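Local structure of angiopoietin-related protein 4 (Homo sapiens, 6U0A) at residues R45-S50 with H68-L73; P56-K61 with G110-A115. The protein inactivates lipoprotein lipase and so helps regulate triglyceride clearance from the blood, the part described here being its C-terminal fibrinogen-like domain. All coordinates share one frame; numbering follows the deposited sequence.

Contact 1: R45-S50 with H68-L73; sequences RRHDGS and HGEFWL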
# COMPACT_ATOMS: atom_id res chain seq x y z
N ARG A 45 4.02 1.46 -6.47
CA ARG A 45 5.13 0.86 -7.21
C ARG A 45 6.42 1.59 -6.86
O ARG A 45 6.48 2.82 -6.95
CB ARG A 45 4.87 0.92 -8.72
CG ARG A 45 5.82 0.07 -9.56
CD ARG A 45 5.95 0.66 -10.96
NE ARG A 45 5.03 0.03 -11.89
CZ ARG A 45 4.53 0.65 -12.96
NH1 ARG A 45 4.86 1.91 -13.22
NH2 ARG A 45 3.70 -0.01 -13.76
N ARG A 46 7.43 0.85 -6.42
CA ARG A 46 8.76 1.44 -6.14
C ARG A 46 9.90 0.50 -6.55
O ARG A 46 9.75 -0.69 -6.31
CB ARG A 46 9.01 1.68 -4.66
CG ARG A 46 7.79 1.94 -3.80
CD ARG A 46 7.85 3.18 -2.96
NE ARG A 46 9.06 3.97 -2.81
CZ ARG A 46 9.54 4.32 -1.64
NH1 ARG A 46 8.97 3.90 -0.53
NH2 ARG A 46 10.62 5.07 -1.56
N HIS A 47 10.98 1.04 -7.12
CA HIS A 47 12.10 0.17 -7.57
C HIS A 47 13.43 0.94 -7.48
O HIS A 47 14.45 0.29 -7.20
CB HIS A 47 11.75 -0.52 -8.89
CG HIS A 47 11.18 0.40 -9.92
ND1 HIS A 47 9.86 0.33 -10.32
CD2 HIS A 47 11.74 1.41 -10.62
CE1 HIS A 47 9.63 1.26 -11.23
NE2 HIS A 47 10.77 1.93 -11.43
N ASP A 48 13.43 2.27 -7.69
CA ASP A 48 14.72 2.95 -7.81
C ASP A 48 14.87 4.16 -6.90
O ASP A 48 15.94 4.77 -6.94
CB ASP A 48 14.99 3.29 -9.26
CG ASP A 48 14.00 4.30 -9.83
OD1 ASP A 48 13.16 4.84 -9.08
OD2 ASP A 48 14.06 4.55 -11.05
N GLY A 49 13.86 4.54 -6.12
CA GLY A 49 14.01 5.69 -5.25
C GLY A 49 14.05 7.02 -5.96
O GLY A 49 14.53 8.00 -5.39
N SER A 50 13.57 7.08 -7.20
CA SER A 50 13.55 8.35 -7.92
C SER A 50 12.47 9.29 -7.43
O SER A 50 12.55 10.49 -7.69
CB SER A 50 13.38 8.09 -9.42
OG SER A 50 12.21 7.33 -9.68
N HIS A 68 4.52 6.17 -15.14
CA HIS A 68 5.40 5.24 -15.83
C HIS A 68 6.63 4.88 -15.00
O HIS A 68 7.54 4.24 -15.51
CB HIS A 68 5.82 5.82 -17.18
CG HIS A 68 4.78 5.70 -18.24
ND1 HIS A 68 4.49 6.72 -19.12
CD2 HIS A 68 3.94 4.68 -18.57
CE1 HIS A 68 3.53 6.34 -19.94
NE2 HIS A 68 3.18 5.10 -19.63
N GLY A 69 6.67 5.29 -13.73
CA GLY A 69 7.75 4.94 -12.83
C GLY A 69 7.25 4.58 -11.45
O GLY A 69 6.32 3.79 -11.31
N GLU A 70 7.86 5.16 -10.42
CA GLU A 70 7.41 4.97 -9.04
C GLU A 70 6.21 5.86 -8.76
O GLU A 70 6.18 7.02 -9.20
CB GLU A 70 8.54 5.31 -8.06
CG GLU A 70 9.78 4.43 -8.18
CD GLU A 70 10.75 4.67 -7.04
OE1 GLU A 70 10.90 5.83 -6.62
OE2 GLU A 70 11.36 3.70 -6.56
N PHE A 71 5.22 5.34 -8.03
CA PHE A 71 4.06 6.16 -7.72
C PHE A 71 3.27 5.60 -6.55
O PHE A 71 3.43 4.45 -6.13
CB PHE A 71 3.14 6.30 -8.94
CG PHE A 71 2.51 5.00 -9.40
CD1 PHE A 71 1.37 4.50 -8.78
CD2 PHE A 71 3.05 4.30 -10.47
CE1 PHE A 71 0.79 3.31 -9.21
CE2 PHE A 71 2.48 3.11 -10.91
CZ PHE A 71 1.35 2.61 -10.28
N TRP A 72 2.39 6.46 -6.03
CA TRP A 72 1.31 6.12 -5.11
C TRP A 72 0.02 6.57 -5.78
O TRP A 72 -0.12 7.74 -6.11
CB TRP A 72 1.50 6.84 -3.77
CG TRP A 72 0.40 6.64 -2.77
CD1 TRP A 72 -0.56 7.54 -2.41
CD2 TRP A 72 0.17 5.47 -1.98
NE1 TRP A 72 -1.38 6.99 -1.45
CE2 TRP A 72 -0.96 5.72 -1.17
CE3 TRP A 72 0.81 4.22 -1.88
CZ2 TRP A 72 -1.46 4.78 -0.27
CZ3 TRP A 72 0.30 3.28 -0.99
CH2 TRP A 72 -0.82 3.57 -0.20
N LEU A 73 -0.90 5.62 -6.01
CA LEU A 73 -2.10 5.96 -6.77
C LEU A 73 -2.94 7.01 -6.06
O LEU A 73 -3.44 7.95 -6.70
CB LEU A 73 -2.93 4.70 -7.05
CG LEU A 73 -4.29 4.97 -7.72
CD1 LEU A 73 -4.09 5.70 -9.06
CD2 LEU A 73 -5.10 3.69 -7.90
O HOH W 1 11.10 6.13 -4.18
O HOH W 2 9.98 7.17 -11.12
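In the fibrinogen C-terminal domain, strand 38-46 pairs antiparallel with the short strand 71-72, and R45 and F71 form a hydrogen-bonded pair. R45 N gives to F71 O, and F71 N gives to R45 O at 3.0 Å. Just past this pair the chain of 45-50 leaves the sheet and curls round the carboxylate of E70. E70 OE2 accepts three backbone N-H groups in a row. H47 N comes in on the anti lone pair at 2.7 Å from E70 OE2. D48 N and G49 N arrive from above the carboxylate plane, G49 N 2.7 Å from E70 OE2. E70 OE1 accepts from V51 N and from water 1, which links it to R46 NH2; the R46 guanidinium also gives to the carbonyl of G177. Within the loop S50 N gives to D48 OD1 at 3.0 Å, an Asx turn; S50 OG gives to the same oxygen. E70 CG sits over the centre of the H47 ring, 4.3 Å from its centroid, a CH-pi contact. R45 has CG anti to its N (chi1 -168°) and bends at chi3. This brings R45 NH1 to G69 O at 3.1 Å, near the guanidinium plane and on a lone pair. F71 CE2 lies over a guanidinium face, the two planes 75° apart, while R45 CB lies over the phenyl face. With an alanine in place of E70, the N-H groups of H47, D48 and G49 would probably lose their shared acceptor, and the loop would be freer to shift. D48 OD1 lies 3.3 Å from E70 OE2, so two acceptors stand close; the surrounding N-H donors and R46 probably offset that repulsion.

Contact 2: P56-K61 with G110-A115; sequences PWEAYK and GGEDTA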
# COMPACT_ATOMS: atom_id res chain seq x y z
N PRO A 56 2.82 14.66 2.90
CA PRO A 56 1.75 14.83 3.88
C PRO A 56 0.46 14.14 3.45
O PRO A 56 0.38 13.51 2.40
CB PRO A 56 1.56 16.36 3.94
CG PRO A 56 1.99 16.84 2.59
CD PRO A 56 3.07 15.89 2.13
N TRP A 57 -0.57 14.31 4.29
CA TRP A 57 -1.83 13.60 4.14
C TRP A 57 -2.48 13.83 2.77
O TRP A 57 -2.94 12.89 2.12
CB TRP A 57 -2.78 14.02 5.25
CG TRP A 57 -4.11 13.35 5.19
CD1 TRP A 57 -5.26 13.86 4.66
CD2 TRP A 57 -4.43 12.04 5.67
NE1 TRP A 57 -6.28 12.95 4.78
CE2 TRP A 57 -5.80 11.83 5.39
CE3 TRP A 57 -3.70 11.03 6.30
CZ2 TRP A 57 -6.45 10.64 5.73
CZ3 TRP A 57 -4.35 9.85 6.63
CH2 TRP A 57 -5.71 9.67 6.35
N GLU A 58 -2.55 15.09 2.34
CA GLU A 58 -3.28 15.38 1.10
C GLU A 58 -2.58 14.78 -0.11
O GLU A 58 -3.24 14.46 -1.11
CB GLU A 58 -3.47 16.89 0.93
CG GLU A 58 -4.47 17.49 1.93
CD GLU A 58 -5.91 17.06 1.69
OE1 GLU A 58 -6.35 17.05 0.52
OE2 GLU A 58 -6.60 16.71 2.68
N ALA A 59 -1.26 14.64 -0.06
CA ALA A 59 -0.56 13.93 -1.13
C ALA A 59 -0.91 12.45 -1.14
O ALA A 59 -1.08 11.85 -2.20
CB ALA A 59 0.95 14.13 -0.99
N TYR A 60 -1.01 11.83 0.05
CA TYR A 60 -1.35 10.41 0.09
C TYR A 60 -2.81 10.17 -0.26
O TYR A 60 -3.16 9.09 -0.75
CB TYR A 60 -1.00 9.83 1.46
CG TYR A 60 0.40 9.28 1.45
CD1 TYR A 60 0.66 8.01 0.95
CD2 TYR A 60 1.46 10.05 1.88
CE1 TYR A 60 1.94 7.51 0.92
CE2 TYR A 60 2.75 9.56 1.86
CZ TYR A 60 2.98 8.29 1.37
OH TYR A 60 4.27 7.80 1.34
N LYS A 61 -3.67 11.16 -0.02
CA LYS A 61 -5.06 11.04 -0.43
C LYS A 61 -5.21 11.16 -1.94
O LYS A 61 -5.97 10.40 -2.56
CB LYS A 61 -5.90 12.11 0.28
CG LYS A 61 -7.36 12.17 -0.15
CD LYS A 61 -8.06 13.35 0.52
CE LYS A 61 -9.53 13.42 0.11
NZ LYS A 61 -10.19 14.65 0.64
N GLY A 110 -11.67 1.44 4.35
CA GLY A 110 -12.61 2.48 4.70
C GLY A 110 -12.33 3.79 3.98
O GLY A 110 -11.27 3.98 3.38
N GLY A 111 -13.32 4.69 4.03
CA GLY A 111 -13.18 6.01 3.44
C GLY A 111 -12.40 6.95 4.34
O GLY A 111 -11.91 6.59 5.41
N GLU A 112 -12.30 8.21 3.89
CA GLU A 112 -11.52 9.20 4.63
C GLU A 112 -12.07 9.41 6.04
O GLU A 112 -11.31 9.79 6.94
CB GLU A 112 -11.48 10.54 3.88
CG GLU A 112 -10.49 11.53 4.51
CD GLU A 112 -10.28 12.80 3.69
OE1 GLU A 112 -9.17 13.37 3.76
OE2 GLU A 112 -11.23 13.25 3.01
N ASP A 113 -13.36 9.18 6.26
CA ASP A 113 -13.90 9.31 7.61
C ASP A 113 -13.37 8.24 8.56
O ASP A 113 -13.52 8.40 9.78
CB ASP A 113 -15.44 9.29 7.57
CG ASP A 113 -15.99 8.03 6.93
OD1 ASP A 113 -15.23 7.33 6.22
OD2 ASP A 113 -17.18 7.73 7.13
N THR A 114 -12.75 7.18 8.05
CA THR A 114 -12.03 6.21 8.86
C THR A 114 -10.53 6.46 8.87
O THR A 114 -9.78 5.64 9.42
CB THR A 114 -12.30 4.79 8.37
OG1 THR A 114 -11.74 4.63 7.06
CG2 THR A 114 -13.79 4.50 8.31
N ALA A 115 -10.07 7.56 8.26
CA ALA A 115 -8.66 7.74 7.93
C ALA A 115 -8.16 6.59 7.05
O ALA A 115 -7.06 6.08 7.23
CB ALA A 115 -7.79 7.90 9.18
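E112 reaches from a 3-10 turn to the helix 57-62 and grips two of its side chains, W57 and K61, with one carboxylate. Both segments belong to the fibrinogen C-terminal domain, where the turn 112-114 lies in the loop between strands 100-109 and 118-120. W57 NE1 gives to E112 OE1 at 3.1 Å. The bond is almost straight, 178° at the hydrogen, and it meets the anti lone pair. E112 OE1 lies in the indole plane, and the carboxylate is only 12° from coplanar with the ring. The other oxygen takes the charge: K61 NZ forms a salt bridge with E112 OE2 at 2.9 Å, from the syn side and tilted out of the carboxylate plane. The two chains cross at about a right angle, and K61 CD also packs against E112 OE1 at 3.4 Å. K61 is stretched out through all four torsions (chi1 175°), which carries the amine across to the turn. W57 and K61 lie one helical turn apart, which puts both donors on the same side of the helix; K61 N gives to W57 O within that turn. E58 OE2 is 4.4 Å from E112 OE1, a like charge that K61 probably helps to balance. Further out, W57 N is held by D146 OD1, and the indole also touches T144. The turn is fixed from within: G111 O accepts both T114 N and T114 OG1, and A115 N gives to E112 O. The backbone of A115 is hydrogen-bonded to F142. At the benzo end of the indole, A115 meets the ring rim, with A115 CB 3.9 Å from W57 CH2.

Contacts 1 and 2 lie in one fibrinogen-like domain, their centres about 20 Å apart. Their segments alternate along the chain, in the order 45-50, 56-61, 68-73 and 110-115. Helix 57-62 thus falls between the two halves of contact 1. The two contacts touch directly: W72 NE1 lies 2.8 Å from Y60 O, a probable hydrogen bond, and the rings of W72 and Y60 meet edge-to-face. F64 packs against both rings. Strand 71-72, paired with the sheet in contact 1, is therefore also joined to the helix whose W57 and K61 hold E112 in contact 2. Contact 1 fixes the loop after strand 38-46; contact 2 fixes helix 57-62 to the loop before strand 118-120.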